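Local coordinates for regulating synaptic membrane exocytosis protein 2 (Rattus norvegicus, PDB 2BWQ) that probably helps regulate neurotransmitter release at synapses as a Rab3-interacting molecule, of which this chain is the first C2 domain, at residues L7-W12 with H124-Q129; L30-D35 with K64-K69; L89-W94 with I110-E115. One frame throughout, in Å; residues are numbered along the deposited sequence. Where two conformers were deposited one is given.

Interaction 1: L7-W12 with H124-Q129; sequences LSIKLW and HWYKLQ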
# COMPACT_ATOMS: atom_id res chain seq x y z
N LEU A 7 -7.27 -3.49 1.67
CA LEU A 7 -6.74 -2.17 1.32
C LEU A 7 -7.06 -1.83 -0.13
O LEU A 7 -6.81 -2.66 -1.02
CB LEU A 7 -5.23 -2.18 1.46
CG LEU A 7 -4.59 -0.80 1.29
CD1 LEU A 7 -5.07 0.26 2.33
CD2 LEU A 7 -3.08 -0.91 1.37
N SER A 8 -7.60 -0.64 -0.38
CA SER A 8 -7.93 -0.19 -1.73
C SER A 8 -6.81 0.63 -2.27
O SER A 8 -6.40 1.62 -1.70
CB SER A 8 -9.21 0.61 -1.67
OG SER A 8 -9.50 1.13 -2.97
N ILE A 9 -6.26 0.15 -3.41
CA ILE A 9 -5.03 0.72 -4.01
C ILE A 9 -5.29 0.88 -5.50
O ILE A 9 -5.91 -0.00 -6.12
CB ILE A 9 -3.89 -0.32 -3.85
CG1 ILE A 9 -3.59 -0.58 -2.37
CG2 ILE A 9 -2.58 0.22 -4.49
CD1 ILE A 9 -2.66 -1.78 -2.10
N LYS A 10 -4.84 1.99 -6.07
CA LYS A 10 -4.92 2.24 -7.52
C LYS A 10 -3.53 2.40 -8.05
O LYS A 10 -2.69 3.17 -7.49
CB LYS A 10 -5.74 3.53 -7.74
CG LYS A 10 -5.85 4.01 -9.21
CD LYS A 10 -6.87 5.14 -9.28
CE LYS A 10 -6.40 6.53 -9.02
NZ LYS A 10 -5.46 7.05 -10.02
N LEU A 11 -3.21 1.70 -9.14
CA LEU A 11 -1.85 1.70 -9.73
C LEU A 11 -1.91 2.16 -11.17
O LEU A 11 -2.79 1.71 -11.91
CB LEU A 11 -1.29 0.28 -9.69
CG LEU A 11 -1.19 -0.41 -8.34
CD1 LEU A 11 -0.71 -1.83 -8.47
CD2 LEU A 11 -0.19 0.36 -7.41
N TRP A 12 -0.90 2.91 -11.58
CA TRP A 12 -0.80 3.24 -12.98
C TRP A 12 0.66 3.54 -13.30
O TRP A 12 1.30 4.28 -12.56
CB TRP A 12 -1.68 4.46 -13.28
CG TRP A 12 -1.63 4.89 -14.72
CD1 TRP A 12 -2.06 4.16 -15.85
CD2 TRP A 12 -1.12 6.09 -15.16
NE1 TRP A 12 -1.75 4.92 -16.97
CE2 TRP A 12 -1.17 6.09 -16.58
CE3 TRP A 12 -0.58 7.18 -14.51
CZ2 TRP A 12 -0.72 7.17 -17.33
CZ3 TRP A 12 -0.10 8.25 -15.25
CH2 TRP A 12 -0.16 8.22 -16.63
N HIS A 124 -8.57 -1.12 -6.73
CA HIS A 124 -8.88 -2.51 -6.46
C HIS A 124 -8.63 -2.79 -4.99
O HIS A 124 -7.76 -2.18 -4.37
CB HIS A 124 -7.95 -3.39 -7.31
CG HIS A 124 -8.28 -3.34 -8.77
ND1 HIS A 124 -7.54 -2.75 -9.77
CD2 HIS A 124 -9.38 -3.83 -9.36
CE1 HIS A 124 -8.18 -2.89 -10.93
NE2 HIS A 124 -9.30 -3.52 -10.69
N TRP A 125 -9.38 -3.77 -4.47
CA TRP A 125 -9.20 -4.21 -3.08
C TRP A 125 -8.22 -5.38 -3.01
O TRP A 125 -8.24 -6.30 -3.86
CB TRP A 125 -10.55 -4.70 -2.51
CG TRP A 125 -11.52 -3.57 -2.22
CD1 TRP A 125 -12.64 -3.20 -2.93
CD2 TRP A 125 -11.43 -2.65 -1.13
NE1 TRP A 125 -13.26 -2.14 -2.33
CE2 TRP A 125 -12.52 -1.76 -1.23
CE3 TRP A 125 -10.55 -2.50 -0.06
CZ2 TRP A 125 -12.76 -0.75 -0.27
CZ3 TRP A 125 -10.79 -1.48 0.90
CH2 TRP A 125 -11.85 -0.61 0.75
N TYR A 126 -7.34 -5.37 -2.00
CA TYR A 126 -6.37 -6.43 -1.74
C TYR A 126 -6.51 -6.90 -0.29
O TYR A 126 -6.52 -6.08 0.63
CB TYR A 126 -4.92 -5.90 -1.98
CG TYR A 126 -4.66 -5.47 -3.42
CD1 TYR A 126 -5.01 -4.19 -3.86
CD2 TYR A 126 -4.08 -6.36 -4.30
CE1 TYR A 126 -4.79 -3.82 -5.18
CE2 TYR A 126 -3.82 -5.96 -5.64
CZ TYR A 126 -4.18 -4.69 -6.05
OH TYR A 126 -3.92 -4.29 -7.35
N LYS A 127 -6.45 -8.22 -0.13
CA LYS A 127 -6.53 -8.78 1.23
C LYS A 127 -5.21 -8.61 1.92
O LYS A 127 -4.17 -8.92 1.39
CB LYS A 127 -6.94 -10.25 1.14
CG LYS A 127 -8.47 -10.35 0.88
CD LYS A 127 -9.03 -11.75 0.71
CE LYS A 127 -10.46 -11.65 0.14
NZ LYS A 127 -11.16 -12.99 0.09
N LEU A 128 -5.26 -8.10 3.15
CA LEU A 128 -4.05 -8.04 4.00
C LEU A 128 -3.68 -9.41 4.54
O LEU A 128 -4.57 -10.21 4.90
CB LEU A 128 -4.33 -7.13 5.19
CG LEU A 128 -4.39 -5.64 4.85
CD1 LEU A 128 -5.15 -4.86 5.88
CD2 LEU A 128 -2.97 -5.09 4.58
N GLN A 129 -2.40 -9.72 4.55
CA GLN A 129 -1.92 -11.09 4.91
C GLN A 129 -1.02 -10.90 6.09
O GLN A 129 -0.01 -10.22 5.95
CB GLN A 129 -1.12 -11.76 3.77
CG GLN A 129 -1.84 -12.01 2.44
CD GLN A 129 -2.72 -13.24 2.48
OE1 GLN A 129 -2.50 -14.18 1.72
NE2 GLN A 129 -3.72 -13.23 3.37
OXT GLN A 129 -1.26 -11.45 7.20
O HOH W 1 -4.64 -1.78 -7.80

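Interaction 2: L30-D35 with K64-K69; sequences LPSRED and KTLEPK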
# COMPACT_ATOMS: atom_id res chain seq x y z
N LEU A 30 -10.77 -3.58 9.22
CA LEU A 30 -9.56 -3.83 10.07
C LEU A 30 -10.00 -4.49 11.38
O LEU A 30 -11.09 -4.16 11.87
CB LEU A 30 -8.80 -2.54 10.40
CG LEU A 30 -8.22 -1.79 9.17
CD1 LEU A 30 -7.30 -0.60 9.56
CD2 LEU A 30 -7.53 -2.83 8.16
N PRO A 31 -9.23 -5.40 11.92
CA PRO A 31 -9.56 -6.01 13.21
C PRO A 31 -9.35 -4.99 14.34
O PRO A 31 -8.31 -4.28 14.39
CB PRO A 31 -8.52 -7.16 13.33
CG PRO A 31 -7.38 -6.77 12.49
CD PRO A 31 -8.01 -5.97 11.34
N SER A 32 -10.31 -4.89 15.25
CA SER A 32 -10.09 -4.16 16.51
C SER A 32 -8.89 -4.75 17.27
O SER A 32 -8.38 -5.80 16.92
CB SER A 32 -11.38 -4.20 17.36
OG SER A 32 -12.46 -3.67 16.60
N ARG A 33 -8.40 -4.01 18.26
CA ARG A 33 -7.42 -4.52 19.22
C ARG A 33 -8.03 -5.53 20.12
O ARG A 33 -9.25 -5.60 20.28
CB ARG A 33 -6.85 -3.37 20.07
CG ARG A 33 -6.08 -2.34 19.21
CD ARG A 33 -5.71 -1.18 19.97
NE ARG A 33 -4.91 -0.28 19.17
CZ ARG A 33 -4.67 0.95 19.53
NH1 ARG A 33 -5.18 1.42 20.68
NH2 ARG A 33 -3.94 1.75 18.75
N GLU A 34 -7.18 -6.27 20.84
CA GLU A 34 -7.71 -7.27 21.72
C GLU A 34 -8.65 -6.68 22.78
O GLU A 34 -9.60 -7.33 23.21
CB GLU A 34 -6.58 -8.07 22.37
CG GLU A 34 -6.19 -9.22 21.43
CD GLU A 34 -7.30 -10.29 21.45
OE1 GLU A 34 -7.67 -10.75 22.57
OE2 GLU A 34 -7.84 -10.63 20.37
N ASP A 35 -8.34 -5.46 23.20
CA ASP A 35 -9.13 -4.75 24.22
C ASP A 35 -10.36 -4.04 23.63
O ASP A 35 -11.05 -3.34 24.34
CB ASP A 35 -8.26 -3.76 24.98
CG ASP A 35 -7.82 -2.59 24.13
OD1 ASP A 35 -8.23 -2.35 22.97
OD2 ASP A 35 -7.05 -1.76 24.69
N LYS A 64 -7.87 6.35 15.61
CA LYS A 64 -9.06 5.67 16.17
C LYS A 64 -10.10 5.27 15.12
O LYS A 64 -11.23 5.80 15.06
CB LYS A 64 -9.73 6.50 17.30
CG LYS A 64 -8.80 6.69 18.51
CD LYS A 64 -9.49 7.60 19.60
CE LYS A 64 -8.59 7.74 20.82
NZ LYS A 64 -9.19 8.73 21.81
N THR A 65 -9.72 4.35 14.25
CA THR A 65 -10.68 3.87 13.26
C THR A 65 -10.34 2.44 12.84
O THR A 65 -9.21 1.99 13.01
CB THR A 65 -10.61 4.81 12.03
OG1 THR A 65 -11.53 4.40 11.03
CG2 THR A 65 -9.22 4.74 11.31
N LEU A 66 -11.33 1.79 12.22
CA LEU A 66 -11.20 0.50 11.53
C LEU A 66 -11.43 0.61 10.03
O LEU A 66 -11.36 -0.39 9.30
CB LEU A 66 -12.22 -0.50 12.09
CG LEU A 66 -12.12 -0.66 13.59
CD1 LEU A 66 -13.23 -1.63 14.03
CD2 LEU A 66 -10.76 -1.14 14.08
N GLU A 67 -11.70 1.82 9.57
CA GLU A 67 -11.99 2.09 8.17
C GLU A 67 -11.28 3.39 7.72
O GLU A 67 -11.94 4.34 7.32
CB GLU A 67 -13.52 2.21 7.99
CG GLU A 67 -13.98 2.14 6.56
CD GLU A 67 -15.39 1.62 6.48
OE1 GLU A 67 -16.14 1.87 7.46
OE2 GLU A 67 -15.74 0.97 5.46
N PRO A 68 -9.95 3.42 7.79
CA PRO A 68 -9.19 4.65 7.50
C PRO A 68 -9.30 5.03 6.04
O PRO A 68 -9.34 4.16 5.16
CB PRO A 68 -7.75 4.24 7.80
CG PRO A 68 -7.75 2.73 7.55
CD PRO A 68 -9.05 2.29 8.16
N LYS A 69 -9.27 6.32 5.78
CA LYS A 69 -9.29 6.86 4.41
C LYS A 69 -8.12 7.81 4.35
O LYS A 69 -8.09 8.86 4.99
CB LYS A 69 -10.59 7.60 4.12
CG LYS A 69 -11.72 6.62 4.21
CD LYS A 69 -13.06 7.26 4.25
CE LYS A 69 -14.14 6.15 4.21
NZ LYS A 69 -14.16 5.32 5.48

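Interaction 3: L89-W94 with I110-E115; sequences LEITLW and ILIELE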
# COMPACT_ATOMS: atom_id res chain seq x y z
N LEU A 89 6.16 -3.98 -5.17
CA LEU A 89 5.73 -3.06 -4.13
C LEU A 89 5.41 -3.81 -2.87
O LEU A 89 4.56 -4.71 -2.88
CB LEU A 89 4.43 -2.34 -4.59
CG LEU A 89 4.62 -1.35 -5.73
CD1 LEU A 89 3.23 -1.01 -6.30
CD2 LEU A 89 5.27 -0.06 -5.25
N GLU A 90 6.14 -3.51 -1.80
CA GLU A 90 5.86 -4.10 -0.48
C GLU A 90 5.04 -3.11 0.32
O GLU A 90 5.49 -2.02 0.69
CB GLU A 90 7.20 -4.39 0.24
CG GLU A 90 7.00 -4.94 1.65
CD GLU A 90 8.21 -4.62 2.50
OE1 GLU A 90 9.18 -5.34 2.38
OE2 GLU A 90 8.12 -3.69 3.34
N ILE A 91 3.78 -3.46 0.51
CA ILE A 91 2.78 -2.59 1.14
C ILE A 91 2.40 -3.18 2.47
O ILE A 91 1.95 -4.31 2.53
CB ILE A 91 1.55 -2.47 0.21
CG1 ILE A 91 2.02 -1.90 -1.14
CG2 ILE A 91 0.46 -1.60 0.88
CD1 ILE A 91 0.94 -2.15 -2.29
N THR A 92 2.66 -2.45 3.55
CA THR A 92 2.40 -2.96 4.91
C THR A 92 1.54 -1.99 5.65
O THR A 92 1.67 -0.77 5.52
CB THR A 92 3.72 -3.27 5.67
OG1 THR A 92 4.56 -2.10 5.70
CG2 THR A 92 4.44 -4.42 4.99
N LEU A 93 0.65 -2.56 6.50
CA LEU A 93 -0.27 -1.76 7.31
C LEU A 93 0.15 -1.95 8.78
O LEU A 93 0.47 -3.05 9.20
CB LEU A 93 -1.68 -2.30 7.09
CG LEU A 93 -2.75 -1.52 7.89
CD1 LEU A 93 -2.97 -0.11 7.36
CD2 LEU A 93 -4.03 -2.33 7.92
N TRP A 94 0.06 -0.85 9.54
CA TRP A 94 0.58 -0.76 10.91
C TRP A 94 -0.41 -0.03 11.80
O TRP A 94 -1.07 0.89 11.35
CB TRP A 94 1.91 0.01 10.96
CG TRP A 94 2.92 -0.65 10.12
CD1 TRP A 94 3.16 -0.38 8.78
CD2 TRP A 94 3.83 -1.73 10.49
NE1 TRP A 94 4.13 -1.23 8.32
CE2 TRP A 94 4.58 -2.05 9.32
CE3 TRP A 94 4.10 -2.46 11.68
CZ2 TRP A 94 5.55 -3.07 9.28
CZ3 TRP A 94 5.12 -3.47 11.62
CH2 TRP A 94 5.80 -3.77 10.44
N ILE A 110 0.72 -6.65 1.71
CA ILE A 110 0.36 -6.98 0.34
C ILE A 110 1.63 -6.77 -0.49
O ILE A 110 2.28 -5.73 -0.42
CB ILE A 110 -0.74 -5.98 -0.12
CG1 ILE A 110 -2.02 -6.21 0.70
CG2 ILE A 110 -1.00 -6.07 -1.65
CD1 ILE A 110 -2.82 -4.93 0.82
N LEU A 111 2.04 -7.75 -1.25
CA LEU A 111 3.31 -7.71 -2.03
C LEU A 111 2.92 -7.83 -3.50
O LEU A 111 2.41 -8.91 -3.90
CB LEU A 111 4.26 -8.85 -1.59
CG LEU A 111 5.64 -8.79 -2.17
CD1 LEU A 111 6.39 -7.52 -1.72
CD2 LEU A 111 6.38 -10.06 -1.67
N ILE A 112 3.13 -6.78 -4.27
CA ILE A 112 2.64 -6.78 -5.67
C ILE A 112 3.82 -6.79 -6.59
O ILE A 112 4.58 -5.82 -6.66
CB ILE A 112 1.75 -5.53 -5.92
CG1 ILE A 112 0.51 -5.56 -5.03
CG2 ILE A 112 1.34 -5.45 -7.43
CD1 ILE A 112 -0.36 -4.33 -5.19
N GLU A 113 4.01 -7.86 -7.32
CA GLU A 113 5.02 -7.94 -8.39
C GLU A 113 4.62 -7.03 -9.55
O GLU A 113 3.47 -7.16 -10.05
CB GLU A 113 5.17 -9.39 -8.90
CG GLU A 113 5.78 -10.29 -7.83
CD GLU A 113 7.26 -10.14 -7.71
OE1 GLU A 113 7.92 -9.38 -8.44
OE2 GLU A 113 7.79 -10.81 -6.81
N LEU A 114 5.50 -6.14 -9.99
CA LEU A 114 5.11 -5.22 -11.07
C LEU A 114 4.73 -5.93 -12.35
O LEU A 114 3.81 -5.44 -13.04
CB LEU A 114 6.19 -4.18 -11.36
CG LEU A 114 6.04 -2.86 -10.61
CD1 LEU A 114 4.78 -2.16 -11.17
CD2 LEU A 114 5.96 -3.05 -9.10
N GLU A 115 5.38 -7.05 -12.68
CA GLU A 115 5.20 -7.65 -14.00
C GLU A 115 3.77 -8.08 -14.22
O GLU A 115 3.37 -8.15 -15.38
CB GLU A 115 6.13 -8.85 -14.14
CG GLU A 115 6.09 -9.57 -15.50
CD GLU A 115 6.75 -8.82 -16.65
OE1 GLU A 115 7.18 -7.63 -16.55
OE2 GLU A 115 6.87 -9.46 -17.74

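Interaction 1: L7-W12 with H124-Q129
Leu7, Ser8 and Ile9 pair antiparallel with Tyr126, Trp125 and His124, the two strand segments running at 132° to each other and approaching to 4.6 Å between axes. Strand 6-14 lies between 19-28 and the edge strand 123-127, the order 69-76, 19-28, 6-14, 123-127 of a type I C2 beta-sandwich. Two hydrogen-bonded pairs flank the non-hydrogen-bonded pair Ser8-Trp125. Leu7 N gives to Tyr126 O at 2.9 Å and Tyr126 N returns a bond to Leu7 O, while Ile9 N and His124 N each give to the other's carbonyl O.

On the face toward the second sheet, the Tyr126 side chain crosses Ile9 at about a right angle. Its CD1 lies 3.8 Å from Ile9 CD1, and CE1 comes within 3.9 Å of Ile9 CB; Leu7 O sits in plane at the ring edge. The hydroxyl extends the contact by way of a water, 2.6 Å from Tyr126 OH, which donates to Ile9 O at 2.8 Å. That carbonyl is therefore gripped twice, by the water and by His124 N. An alanine in place of Tyr126 would remove the ring and hydroxyl, and would probably open a gap beside Ile9 CB and CD1 and cost the water its bond to the hydroxyl. Leu118 and Ile112 also touch the tyrosine.

The opposite face carries Ser8 and Trp125. Trp125 CG is set beside its own backbone N (chi1 -73°). The indole reaches over Ser8, its CE3 within 3.5 Å of Ser8 N; Lys28 adds a cation-pi contact. Ser8 CB stands over the six-membered ring in a CH-pi contact, 3.6 Å from its centroid and only 10° off the normal.

Interaction 2: L30-D35 with K64-K69
Leu30 and Leu66 hold the two loop segments together by backbone and side chain alike. Leu30 N donates to Leu66 O at 3.2 Å, with the donor in the carbonyl plane on a lone pair. Leu30 CG, anti to its own carbonyl carbon (chi1 -62°), also comes within 3.4 Å of Leu66 O, and Leu30 CB is 4.3 Å from Leu66 CB. The Leu30 side chain meets Pro68 tip to tip, CD1 3.7 Å from Pro68 CD. Leu66 instead meets backbone, its CD2 3.8 Å from Leu30 O; its approach to Ser32 OG is less certain, since that serine has two conformers.

A second shell fixes the turn. Thr65 OG1 accepts from Glu67 N at 3.0 Å, an ST turn that bends the chain just around Leu66, and Lys64 and Thr65 form a G1 beta bulge opposite Arg39. Arg39 NE also binds Pro31 O, while Pro41 packs on both Leu30 and Pro68. These are two of the loops at one end of the C2 sandwich, the end that carries the metal ligands in calcium-binding C2 domains.

Interaction 3: L89-W94 with I110-E115
Ile110 and Ile91 start the pairing of two neighbouring antiparallel strands, whose segments run at 165° with axes 4.9 Å apart. Ile110 N gives to Ile91 O at 2.8 Å and Ile91 N to Ile110 O. Beside these bonds Ile91 CB packs 3.4 Å from Ile110 O, and Ile91 CB and Ile110 CB are 4.2 Å apart on the face turned to the other sheet.

Leu111 pairs with Glu90 in the non-hydrogen-bonded position and points to the outer face. Its CG is anti to the backbone N (chi1 -172°), and from there the CD1 branch lies over the neighbouring strand, 3.5 Å from Leu89 O and 3.7 Å from Glu90 CA. Only the root of the glutamate joins in: Glu90 CB touches that methyl, while the carboxylate takes no part in the contact. The leucine thus covers the backbone of Leu89 and Glu90.

Ile112 returns to the inner face and closes a second pair of backbone bonds, Leu89 N to Ile112 O at 2.8 Å and Ile112 N to Leu89 O. Its CD1 lies 3.9 Å from Ile91 CD1, the two side chains meeting diagonally one pair apart. Beyond the strand, Leu114 opens a 3-10 turn and approaches Leu89 CG through CD2, a contact left less certain by a second conformer of Leu114.

This is the hairpin 88-95/105-113. Strand 105-113 is the outermost strand of its sheet within the chain, whereas 88-95 is also bonded on its other side to 41-48. Leu89, Ile91 and Ile110 project into the sandwich interior, where they meet Leu11, Ile9 and Leu7 of strand 6-14.

How the interactions relate
Interactions 1 and 3 are strand pairings in the two facing sheets of the sandwich, and both feed one hydrophobic core: Ile9 CD1 lies 3.6 Å from Ile91 CD1, and Tyr126 CB 3.6 Å from Ile110 CD1. Both include an outermost strand of their sheet. Interaction 3 is more deeply buried and packs aliphatic side chains inside; interaction 1 adds an aromatic ring, a bridging water and an indole on its outer face. Interaction 2, its centre about 17 Å from the chain centre, has a single backbone bond and joins loops at one end. Leu30 joins those loops to the core, its CD2 packing on Leu128 and Leu93. Along the chain, 7-12 with 124-129 encloses the other two contacts.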